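Local coordinates for protein aminotransferase AspB (Helicobacter pylori 26695, PDB 3EZS) that probably catalyses transamination with pyridoxal 5'-phosphate as cofactor, in the manner of class I and II aminotransferases, at residues Arg286-Asn291 / Val355-Leu360; Tyr200-Pro205 / Asn292-Arg297; Gln153-Val158 / His186-Ile191; Pro109-Pro114 / Leu157-Ser162. All coordinates share one frame; numbering follows the deposited sequence.

Contact 1: Arg286-Asn291 / Val355-Leu360; sequences RNIYAN and VYDTPL
First torsions turn Thr358 OG1 toward the backbone of Ile288 and Ile288 CG2 toward the 355-360 segment. In Ile288, CG2 stands anti to the backbone N and faces Tyr356 O and Asp357 OD1; in Thr358 the hydroxyl lies beside the backbone N (chi1 -47°), with OG1 3.4 Å from Ile288 O. The alpha carbons of Ile288 and Thr358, 6.3 Å apart, are the closest pair of alpha carbons between the segments. Ile288 CG2 comes within 3.8 Å of Tyr356 O and touches the carboxylate of Asp357 as well, whose side chain crosses that of Ile288 at about a right angle. Further along the helix, Asn291 CB rests 3.6 Å from Thr358 OG1. Tyr289 contributes from the buried side: Val355 CA lies at the edge of its ring, near the ring plane, 4.2 Å from Tyr289 CE1.

Polar linkage between the segments runs through water 1. It accepts from Asn291 ND2 at 3.1 Å and donates to Thr358 OG1 at 2.9 Å. A weak bond from Thr358 N to Asp357 OD1, 3.2 Å long, is local to that pair. With the buried surface at 252 Å², the chemistry implies a modest, mixed junction: apolar carbons lie against oxygens, within the two segments the polar link passes through a water, and neighbouring Asn292 bonds both Thr358 OG1 and Tyr356 O directly.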
# COMPACT_ATOMS: atom_id res chain seq x y z
N ARG A 286 -0.87 -27.64 -3.53
CA ARG A 286 -2.19 -28.08 -3.07
C ARG A 286 -2.15 -29.54 -2.65
O ARG A 286 -2.77 -29.93 -1.66
CB ARG A 286 -3.25 -27.93 -4.16
CG ARG A 286 -4.68 -28.15 -3.63
CD ARG A 286 -5.72 -28.32 -4.72
NE ARG A 286 -5.50 -29.53 -5.53
CZ ARG A 286 -5.75 -30.78 -5.12
NH1 ARG A 286 -6.22 -31.05 -3.91
NH2 ARG A 286 -5.51 -31.81 -5.94
N ASN A 287 -1.45 -30.35 -3.42
CA ASN A 287 -1.35 -31.75 -3.10
C ASN A 287 -0.72 -32.00 -1.73
O ASN A 287 -1.14 -32.90 -1.04
CB ASN A 287 -0.57 -32.49 -4.16
CG ASN A 287 -0.64 -33.96 -3.96
OD1 ASN A 287 0.35 -34.58 -3.58
ND2 ASN A 287 -1.84 -34.52 -4.11
N ILE A 288 0.26 -31.18 -1.35
CA ILE A 288 0.90 -31.30 -0.04
C ILE A 288 -0.12 -30.96 1.04
O ILE A 288 -0.26 -31.69 2.02
CB ILE A 288 2.13 -30.39 0.11
CG1 ILE A 288 3.26 -30.80 -0.84
CG2 ILE A 288 2.69 -30.46 1.54
CD1 ILE A 288 4.40 -29.76 -0.86
N TYR A 289 -0.84 -29.86 0.86
CA TYR A 289 -1.86 -29.48 1.84
C TYR A 289 -3.01 -30.49 1.86
O TYR A 289 -3.60 -30.72 2.91
CB TYR A 289 -2.41 -28.08 1.59
CG TYR A 289 -1.37 -26.97 1.63
CD1 TYR A 289 -0.55 -26.80 2.73
CD2 TYR A 289 -1.24 -26.08 0.57
CE1 TYR A 289 0.41 -25.78 2.77
CE2 TYR A 289 -0.30 -25.06 0.60
CZ TYR A 289 0.52 -24.92 1.70
OH TYR A 289 1.43 -23.90 1.71
N ALA A 290 -3.32 -31.10 0.71
CA ALA A 290 -4.35 -32.13 0.61
C ALA A 290 -3.96 -33.30 1.48
O ALA A 290 -4.77 -33.76 2.29
CB ALA A 290 -4.52 -32.60 -0.83
N ASN A 291 -2.72 -33.75 1.33
CA ASN A 291 -2.18 -34.86 2.13
C ASN A 291 -2.00 -34.55 3.61
O ASN A 291 -2.08 -35.46 4.44
CB ASN A 291 -0.87 -35.38 1.53
CG ASN A 291 -1.08 -36.09 0.20
OD1 ASN A 291 -2.12 -36.71 -0.03
ND2 ASN A 291 -0.06 -36.05 -0.67
N VAL A 355 1.46 -26.28 7.55
CA VAL A 355 2.24 -25.58 6.53
C VAL A 355 3.61 -26.21 6.25
O VAL A 355 4.48 -25.57 5.66
CB VAL A 355 2.35 -24.07 6.90
CG1 VAL A 355 0.96 -23.43 6.94
CG2 VAL A 355 3.07 -23.87 8.24
N TYR A 356 3.77 -27.48 6.63
CA TYR A 356 5.03 -28.20 6.38
C TYR A 356 4.80 -29.35 5.41
O TYR A 356 3.67 -29.77 5.19
CB TYR A 356 5.60 -28.75 7.68
CG TYR A 356 5.97 -27.69 8.65
CD1 TYR A 356 5.04 -27.20 9.54
CD2 TYR A 356 7.26 -27.16 8.69
CE1 TYR A 356 5.36 -26.23 10.44
CE2 TYR A 356 7.59 -26.17 9.58
CZ TYR A 356 6.62 -25.71 10.46
OH TYR A 356 6.91 -24.71 11.38
N ASP A 357 5.88 -29.87 4.83
CA ASP A 357 5.78 -31.03 3.97
C ASP A 357 5.23 -32.19 4.82
O ASP A 357 5.61 -32.37 5.98
CB ASP A 357 7.14 -31.40 3.36
CG ASP A 357 7.01 -32.34 2.18
OD1 ASP A 357 5.92 -32.40 1.53
OD2 ASP A 357 8.01 -33.01 1.88
N THR A 358 4.34 -32.99 4.21
CA THR A 358 3.61 -34.03 4.93
C THR A 358 4.42 -34.96 5.87
O THR A 358 4.01 -35.19 7.00
CB THR A 358 2.77 -34.84 3.96
OG1 THR A 358 2.05 -33.93 3.09
CG2 THR A 358 1.79 -35.75 4.72
N PRO A 359 5.58 -35.47 5.43
CA PRO A 359 6.30 -36.36 6.34
C PRO A 359 6.74 -35.73 7.66
O PRO A 359 6.87 -36.44 8.66
CB PRO A 359 7.52 -36.78 5.51
CG PRO A 359 7.15 -36.51 4.08
CD PRO A 359 6.29 -35.30 4.15
N LEU A 360 6.95 -34.41 7.68
CA LEU A 360 7.38 -33.71 8.89
C LEU A 360 6.27 -33.60 9.94
O LEU A 360 6.56 -33.40 11.12
CB LEU A 360 7.92 -32.31 8.55
CG LEU A 360 9.08 -32.26 7.53
CD1 LEU A 360 9.36 -30.84 7.02
CD2 LEU A 360 10.33 -32.91 8.14
O HOH W 1 2.57 -34.75 0.35

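Contact 2: Tyr200-Pro205 / Asn292-Arg297; sequences YENTPP and NLKLAR
Arg297 presents the edge of its guanidinium to Glu201, while Leu293 O lies 3.8 Å above one face of the same group, offset toward the rim. The carboxylate and guanidinium planes are 27° apart, nearly coplanar, and the two side chains meet tip to tip. NH1 and NH2 grip the acid end-on. Arg297 NH2 reaches Glu201 OE1 at 2.9 Å, the oxygen being only 5° out of the guanidinium plane; Arg297 NH1 binds Glu201 OE2 at 3.1 Å, with that oxygen tilted from the plane. Both oxygens use their syn lone pairs for these bonds.

The anti lone pair of OE2 is taken by the ammonium group of Lys294, with Glu201 OE2 to Lys294 NZ at 2.7 Å. Bending at chi4 (-55°) places NZ there, and the lysine also donates to Asn202 OD1 at 3.2 Å, in the carbonyl plane. Leu293 CB lies 3.6 Å from Glu201 OE1, with Leu293 CD1 alongside Glu201 CB at 4.0 Å. Glu201 is buried, and two cationic partners should favour its ionised form. Arg297 NH2 has a second acceptor in Ile305 O, and the backbone of Glu201 bonds to Pro307. Glu201, Lys294 and Arg297 thus form a salt-bridge network, its two bases about one helical turn apart on helix 280-299 and its acid on the loop before helix 208-214.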
# COMPACT_ATOMS: atom_id res chain seq x y z
N TYR A 200 -7.34 -26.90 -1.01
CA TYR A 200 -8.42 -27.84 -0.82
C TYR A 200 -7.91 -29.25 -1.11
O TYR A 200 -6.91 -29.44 -1.81
CB TYR A 200 -9.63 -27.48 -1.69
CG TYR A 200 -9.36 -27.51 -3.18
CD1 TYR A 200 -9.55 -28.66 -3.92
CD2 TYR A 200 -8.92 -26.37 -3.83
CE1 TYR A 200 -9.30 -28.67 -5.30
CE2 TYR A 200 -8.67 -26.37 -5.20
CZ TYR A 200 -8.86 -27.51 -5.92
OH TYR A 200 -8.60 -27.48 -7.26
N GLU A 201 -8.62 -30.23 -0.58
CA GLU A 201 -8.19 -31.62 -0.60
C GLU A 201 -8.77 -32.45 -1.73
O GLU A 201 -8.04 -33.20 -2.36
CB GLU A 201 -8.57 -32.24 0.74
CG GLU A 201 -8.14 -33.67 0.96
CD GLU A 201 -8.78 -34.26 2.19
OE1 GLU A 201 -9.08 -33.51 3.14
OE2 GLU A 201 -8.96 -35.49 2.21
N ASN A 202 -10.08 -32.35 -1.93
CA ASN A 202 -10.76 -33.15 -2.95
C ASN A 202 -11.43 -32.23 -3.98
O ASN A 202 -10.82 -31.83 -4.97
CB ASN A 202 -11.81 -34.08 -2.29
CG ASN A 202 -11.23 -34.98 -1.20
OD1 ASN A 202 -10.12 -35.49 -1.33
ND2 ASN A 202 -12.01 -35.19 -0.14
N THR A 203 -12.67 -31.85 -3.70
CA THR A 203 -13.46 -31.06 -4.61
C THR A 203 -13.16 -29.56 -4.38
O THR A 203 -13.06 -29.11 -3.23
CB THR A 203 -14.97 -31.45 -4.49
OG1 THR A 203 -15.77 -30.52 -5.24
CG2 THR A 203 -15.43 -31.47 -3.03
N PRO A 204 -12.97 -28.80 -5.47
CA PRO A 204 -12.65 -27.40 -5.25
C PRO A 204 -13.82 -26.62 -4.67
O PRO A 204 -14.95 -26.88 -5.03
CB PRO A 204 -12.30 -26.88 -6.66
CG PRO A 204 -12.21 -28.09 -7.54
CD PRO A 204 -13.03 -29.14 -6.90
N PRO A 205 -13.56 -25.68 -3.75
CA PRO A 205 -14.67 -24.90 -3.20
C PRO A 205 -15.26 -23.89 -4.21
O PRO A 205 -14.56 -23.41 -5.09
CB PRO A 205 -14.02 -24.15 -2.04
CG PRO A 205 -12.60 -23.97 -2.50
CD PRO A 205 -12.27 -25.28 -3.16
N ASN A 292 -1.76 -33.28 3.94
CA ASN A 292 -1.68 -32.87 5.35
C ASN A 292 -3.03 -33.05 6.05
O ASN A 292 -3.09 -33.64 7.12
CB ASN A 292 -1.18 -31.42 5.51
CG ASN A 292 0.26 -31.24 5.06
OD1 ASN A 292 0.95 -32.22 4.80
ND2 ASN A 292 0.72 -29.99 4.98
N LEU A 293 -4.10 -32.57 5.41
CA LEU A 293 -5.46 -32.71 5.96
C LEU A 293 -5.86 -34.18 6.10
O LEU A 293 -6.48 -34.56 7.09
CB LEU A 293 -6.51 -32.01 5.08
CG LEU A 293 -6.51 -30.49 4.91
CD1 LEU A 293 -7.63 -30.05 3.94
CD2 LEU A 293 -6.65 -29.79 6.27
N LYS A 294 -5.52 -35.01 5.10
CA LYS A 294 -5.80 -36.45 5.16
C LYS A 294 -5.11 -37.11 6.32
O LYS A 294 -5.71 -37.94 7.01
CB LYS A 294 -5.35 -37.16 3.87
CG LYS A 294 -6.18 -36.80 2.65
CD LYS A 294 -5.74 -37.57 1.40
CE LYS A 294 -6.52 -37.11 0.17
NZ LYS A 294 -7.98 -37.19 0.35
N LEU A 295 -3.84 -36.78 6.50
CA LEU A 295 -3.03 -37.34 7.59
C LEU A 295 -3.64 -36.97 8.95
O LEU A 295 -3.84 -37.83 9.81
CB LEU A 295 -1.58 -36.85 7.50
CG LEU A 295 -0.66 -37.26 8.65
CD1 LEU A 295 -0.56 -38.79 8.74
CD2 LEU A 295 0.67 -36.60 8.49
N ALA A 296 -3.93 -35.67 9.12
CA ALA A 296 -4.53 -35.13 10.33
C ALA A 296 -5.83 -35.85 10.65
O ALA A 296 -6.10 -36.17 11.82
CB ALA A 296 -4.76 -33.62 10.20
N ARG A 297 -6.63 -36.10 9.61
CA ARG A 297 -7.92 -36.77 9.78
C ARG A 297 -7.76 -38.23 10.24
O ARG A 297 -8.56 -38.73 11.03
CB ARG A 297 -8.75 -36.68 8.50
CG ARG A 297 -10.20 -37.15 8.70
CD ARG A 297 -11.03 -37.04 7.42
NE ARG A 297 -11.11 -35.65 6.94
CZ ARG A 297 -10.44 -35.13 5.91
NH1 ARG A 297 -9.60 -35.85 5.18
NH2 ARG A 297 -10.62 -33.85 5.60

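Contact 3: Gln153-Val158 / His186-Ile191; sequences QEVDLV and HDFILI
Val158 and Ile189 share the shortest of three backbone hydrogen bonds that join these parallel segments: Val158 N to Ile189 O is 2.7 Å, with the donor nearly along the C=O axis. Ile191 N reaches Val158 O at 2.8 Å with similar alignment. At the start of the ladder Ile189 N donates to Asp156 O at 3.0 Å, from 39° above the carbonyl plane. Leu157 O accepts from Ala112 N on strand 110-115, and the backbone of Leu190 bonds that of Leu224. Asp156 has both carboxylate oxygens occupied, OD2 by Thr110 N and OD1 by water 2 at 3.0 Å; that water makes a further, weak bond to Asp187 O.

Apolar side chains meet on both faces, Val158 and Leu190 on one, Leu157 and Ile189 on the other. Val155 CG1 sits over one face of the Phe188 ring, 4.1 Å from its centroid, in a CH-pi contact, and Val158 CG2 approaches Phe188 CE1 at 3.5 Å. Leu157 CD1 and Ile189 CG2 are tightly packed at 3.4 Å. Helix 173-186 links the two strands, making a beta-alpha-beta crossover within the mixed seven-stranded sheet characteristic of the large domain of fold type I enzymes.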
# COMPACT_ATOMS: atom_id res chain seq x y z
N GLN A 153 -31.66 -6.27 8.09
CA GLN A 153 -32.15 -4.95 7.71
C GLN A 153 -31.24 -3.79 8.16
O GLN A 153 -31.33 -2.69 7.61
CB GLN A 153 -33.55 -4.72 8.28
CG GLN A 153 -34.61 -5.68 7.76
CD GLN A 153 -35.96 -5.50 8.47
OE1 GLN A 153 -36.18 -4.52 9.18
NE2 GLN A 153 -36.87 -6.46 8.26
N GLU A 154 -30.39 -4.05 9.16
CA GLU A 154 -29.48 -3.02 9.70
C GLU A 154 -28.09 -3.00 9.07
O GLU A 154 -27.48 -1.94 8.97
CB GLU A 154 -29.33 -3.18 11.21
N VAL A 155 -27.61 -4.17 8.64
CA VAL A 155 -26.25 -4.31 8.14
C VAL A 155 -26.06 -3.62 6.78
O VAL A 155 -26.97 -3.55 5.97
CB VAL A 155 -25.82 -5.82 8.10
CG1 VAL A 155 -26.54 -6.55 6.97
CG2 VAL A 155 -24.32 -5.96 7.95
N ASP A 156 -24.85 -3.12 6.57
CA ASP A 156 -24.44 -2.42 5.35
C ASP A 156 -23.43 -3.21 4.51
O ASP A 156 -23.37 -3.06 3.29
CB ASP A 156 -23.79 -1.08 5.74
CG ASP A 156 -24.73 -0.17 6.50
OD1 ASP A 156 -25.87 0.02 6.02
OD2 ASP A 156 -24.34 0.38 7.56
N LEU A 157 -22.62 -4.01 5.17
CA LEU A 157 -21.57 -4.76 4.53
C LEU A 157 -21.41 -6.05 5.30
O LEU A 157 -21.36 -6.03 6.53
CB LEU A 157 -20.26 -3.96 4.56
CG LEU A 157 -18.98 -4.66 4.07
CD1 LEU A 157 -19.08 -4.88 2.58
CD2 LEU A 157 -17.74 -3.87 4.39
N VAL A 158 -21.38 -7.17 4.59
CA VAL A 158 -21.16 -8.48 5.20
C VAL A 158 -19.90 -9.09 4.56
O VAL A 158 -19.77 -9.14 3.33
CB VAL A 158 -22.33 -9.45 5.01
CG1 VAL A 158 -21.97 -10.84 5.60
CG2 VAL A 158 -23.60 -8.89 5.63
N HIS A 186 -32.10 -7.12 0.81
CA HIS A 186 -31.93 -6.08 1.81
C HIS A 186 -31.03 -4.93 1.36
O HIS A 186 -30.88 -3.94 2.06
CB HIS A 186 -31.40 -6.69 3.11
CG HIS A 186 -32.33 -7.68 3.73
ND1 HIS A 186 -33.41 -7.31 4.50
CD2 HIS A 186 -32.35 -9.04 3.69
CE1 HIS A 186 -34.05 -8.39 4.91
NE2 HIS A 186 -33.43 -9.45 4.44
N ASP A 187 -30.44 -5.06 0.17
CA ASP A 187 -29.53 -4.06 -0.38
C ASP A 187 -28.32 -3.76 0.53
O ASP A 187 -28.13 -2.62 0.98
CB ASP A 187 -30.28 -2.77 -0.76
CG ASP A 187 -29.47 -1.87 -1.71
OD1 ASP A 187 -28.51 -2.36 -2.35
OD2 ASP A 187 -29.80 -0.67 -1.83
N PHE A 188 -27.53 -4.79 0.84
CA PHE A 188 -26.24 -4.61 1.53
C PHE A 188 -25.13 -5.17 0.63
O PHE A 188 -25.40 -5.93 -0.30
CB PHE A 188 -26.19 -5.18 2.95
CG PHE A 188 -26.46 -6.64 3.04
CD1 PHE A 188 -25.47 -7.57 2.77
CD2 PHE A 188 -27.72 -7.10 3.47
CE1 PHE A 188 -25.73 -8.93 2.88
CE2 PHE A 188 -27.98 -8.47 3.59
CZ PHE A 188 -26.98 -9.39 3.30
N ILE A 189 -23.90 -4.75 0.90
CA ILE A 189 -22.73 -5.19 0.16
C ILE A 189 -22.21 -6.48 0.79
O ILE A 189 -22.08 -6.58 2.00
CB ILE A 189 -21.61 -4.11 0.15
CG1 ILE A 189 -22.14 -2.79 -0.44
CG2 ILE A 189 -20.36 -4.63 -0.60
CD1 ILE A 189 -22.83 -2.94 -1.78
N LEU A 190 -21.93 -7.47 -0.06
CA LEU A 190 -21.48 -8.79 0.36
C LEU A 190 -20.14 -9.14 -0.25
O LEU A 190 -20.00 -9.14 -1.46
CB LEU A 190 -22.51 -9.83 -0.09
CG LEU A 190 -22.23 -11.31 0.26
CD1 LEU A 190 -22.28 -11.56 1.78
CD2 LEU A 190 -23.23 -12.19 -0.47
N ILE A 191 -19.16 -9.48 0.59
CA ILE A 191 -17.82 -9.85 0.14
C ILE A 191 -17.43 -11.22 0.66
O ILE A 191 -17.76 -11.57 1.78
CB ILE A 191 -16.75 -8.87 0.73
CG1 ILE A 191 -16.93 -7.45 0.20
CG2 ILE A 191 -15.33 -9.35 0.45
CD1 ILE A 191 -16.04 -6.44 0.97
O HOH W 2 -26.92 -0.44 3.29

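Contact 4: Pro109-Pro114 / Leu157-Ser162; sequences PTIAYP and LVILNS. With EDO (1,2-ethanediol), chain D; EDO (1,2-ethanediol), chain F.
Parallel pairing toward one side of the large sheet, one strand in from edge strand 131-136, brings Ala112 and Ile159 together: Ile159 N donates to Ala112 O at 2.9 Å, and Ala112 N donates to Leu157 O at 2.9 Å. A weak bond from Leu157 N to Thr110 O, 3.5 Å long, marks the beginning of the ladder. The strand directions differ by 15°. Ile111 and Leu157 share one face, where Ile111 CG2 lies 4.2 Å from Leu157 CD2 and the isoleucine also crosses Ile159 obliquely. Ala112 CB turns to the other face and rests on a methyl of Val158.

The C-terminal ends of such parallel strands are where the cofactor generally lies in fold type I aminotransferases. Toward that end, Tyr113 CB packs on Ile159 CB at 4.1 Å, while chi1 of 50° holds its CG between the backbone N and carbonyl carbon; the hydroxyl bonds Ser132 OG. Pro114 CD approaches Ile159 O at 3.3 Å. Further along, Asn161 N donates to O2 of the 1,2-ethanediol of chain D at 3.1 Å; the Asn161 side chain donates to Asp193 O and accepts from Asn165 N. This diol probably came from the crystallisation liquor.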
# COMPACT_ATOMS: atom_id res chain seq x y z
N PRO A 109 -22.20 3.28 10.24
CA PRO A 109 -22.22 2.06 9.44
C PRO A 109 -22.10 0.81 10.29
O PRO A 109 -21.56 0.87 11.39
CB PRO A 109 -21.01 2.24 8.52
CG PRO A 109 -20.08 3.14 9.27
CD PRO A 109 -20.96 4.05 10.05
N THR A 110 -22.64 -0.30 9.79
CA THR A 110 -22.62 -1.59 10.48
C THR A 110 -22.04 -2.67 9.58
O THR A 110 -22.52 -2.87 8.47
CB THR A 110 -24.02 -2.02 10.87
OG1 THR A 110 -24.65 -0.98 11.65
CG2 THR A 110 -23.96 -3.34 11.66
N ILE A 111 -21.00 -3.35 10.06
CA ILE A 111 -20.35 -4.39 9.31
C ILE A 111 -20.56 -5.73 10.01
O ILE A 111 -20.53 -5.79 11.25
CB ILE A 111 -18.85 -4.09 9.15
CG1 ILE A 111 -18.64 -2.75 8.43
CG2 ILE A 111 -18.14 -5.21 8.40
CD1 ILE A 111 -17.14 -2.35 8.31
N ALA A 112 -20.80 -6.79 9.24
CA ALA A 112 -20.96 -8.14 9.81
C ALA A 112 -19.81 -9.01 9.34
O ALA A 112 -19.39 -8.91 8.19
CB ALA A 112 -22.29 -8.76 9.42
N TYR A 113 -19.28 -9.82 10.24
CA TYR A 113 -18.24 -10.80 9.89
C TYR A 113 -18.27 -11.95 10.90
O TYR A 113 -18.80 -11.79 12.00
CB TYR A 113 -16.85 -10.16 9.76
CG TYR A 113 -16.41 -9.26 10.90
CD1 TYR A 113 -16.75 -7.91 10.93
CD2 TYR A 113 -15.60 -9.74 11.93
CE1 TYR A 113 -16.33 -7.09 11.96
CE2 TYR A 113 -15.18 -8.92 12.96
CZ TYR A 113 -15.55 -7.60 12.97
OH TYR A 113 -15.14 -6.77 14.00
N PRO A 114 -17.70 -13.12 10.53
CA PRO A 114 -17.78 -14.23 11.48
C PRO A 114 -16.87 -14.09 12.71
O PRO A 114 -16.03 -13.18 12.78
CB PRO A 114 -17.37 -15.46 10.64
CG PRO A 114 -17.25 -14.97 9.22
CD PRO A 114 -16.99 -13.51 9.30
N LEU A 157 -22.62 -4.01 5.17
CA LEU A 157 -21.57 -4.76 4.53
C LEU A 157 -21.41 -6.05 5.30
O LEU A 157 -21.36 -6.03 6.53
CB LEU A 157 -20.26 -3.96 4.56
CG LEU A 157 -18.98 -4.66 4.07
CD1 LEU A 157 -19.08 -4.88 2.58
CD2 LEU A 157 -17.74 -3.87 4.39
N VAL A 158 -21.38 -7.17 4.59
CA VAL A 158 -21.16 -8.48 5.20
C VAL A 158 -19.90 -9.09 4.56
O VAL A 158 -19.77 -9.14 3.33
CB VAL A 158 -22.33 -9.45 5.01
CG1 VAL A 158 -21.97 -10.84 5.60
CG2 VAL A 158 -23.60 -8.89 5.63
N ILE A 159 -18.99 -9.53 5.42
CA ILE A 159 -17.75 -10.17 5.00
C ILE A 159 -17.78 -11.63 5.40
O ILE A 159 -17.89 -11.95 6.58
CB ILE A 159 -16.51 -9.55 5.67
CG1 ILE A 159 -16.42 -8.05 5.38
CG2 ILE A 159 -15.24 -10.24 5.18
CD1 ILE A 159 -15.33 -7.34 6.15
N LEU A 160 -17.73 -12.52 4.41
CA LEU A 160 -17.63 -13.95 4.65
C LEU A 160 -16.19 -14.33 4.34
O LEU A 160 -15.45 -13.57 3.67
CB LEU A 160 -18.59 -14.74 3.75
CG LEU A 160 -20.08 -14.39 3.83
CD1 LEU A 160 -20.83 -15.11 2.70
CD2 LEU A 160 -20.68 -14.72 5.21
N ASN A 161 -15.79 -15.50 4.83
CA ASN A 161 -14.45 -16.04 4.59
C ASN A 161 -14.62 -17.54 4.37
O ASN A 161 -14.63 -18.31 5.33
CB ASN A 161 -13.55 -15.74 5.78
CG ASN A 161 -12.13 -16.26 5.61
OD1 ASN A 161 -11.45 -16.58 6.60
ND2 ASN A 161 -11.65 -16.31 4.37
N SER A 162 -14.74 -17.94 3.10
CA SER A 162 -14.98 -19.33 2.74
C SER A 162 -14.11 -19.79 1.56
O SER A 162 -14.29 -19.29 0.45
CB SER A 162 -16.44 -19.49 2.38
OG SER A 162 -16.75 -20.82 2.07
C1 EDO D . -17.77 -20.03 6.87
O1 EDO D . -17.35 -20.26 5.52
C2 EDO D . -18.20 -18.58 7.02
O2 EDO D . -17.25 -17.72 6.43
C1 EDO F . -6.53 -15.33 6.40
O1 EDO F . -5.59 -15.09 5.34
C2 EDO F . -7.88 -14.70 6.03
O2 EDO F . -8.80 -15.57 5.37

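How the contacts relate
The four contacts form two clusters. Contacts 3 and 4, with centres about 8 Å apart, both use strand 157-160 and share Leu157 and Val158; together they set three neighbouring strands, 110-115, 157-160 and 189-193, side by side in the mixed sheet. Contacts 1 and 2, with centres about 10 Å apart, both use helix 280-299, and their segments alternate along the chain. Centres of contacts 1 and 3 are about 37 Å apart, on opposite sides of the chain's centre, whereas the nearest atoms of contacts 2 and 4 are about 5 Å apart. Contacts 3 and 4 close before contacts 1 and 2 open, consistent with a sheet domain followed by a long helix that ties it to the C-terminal portion.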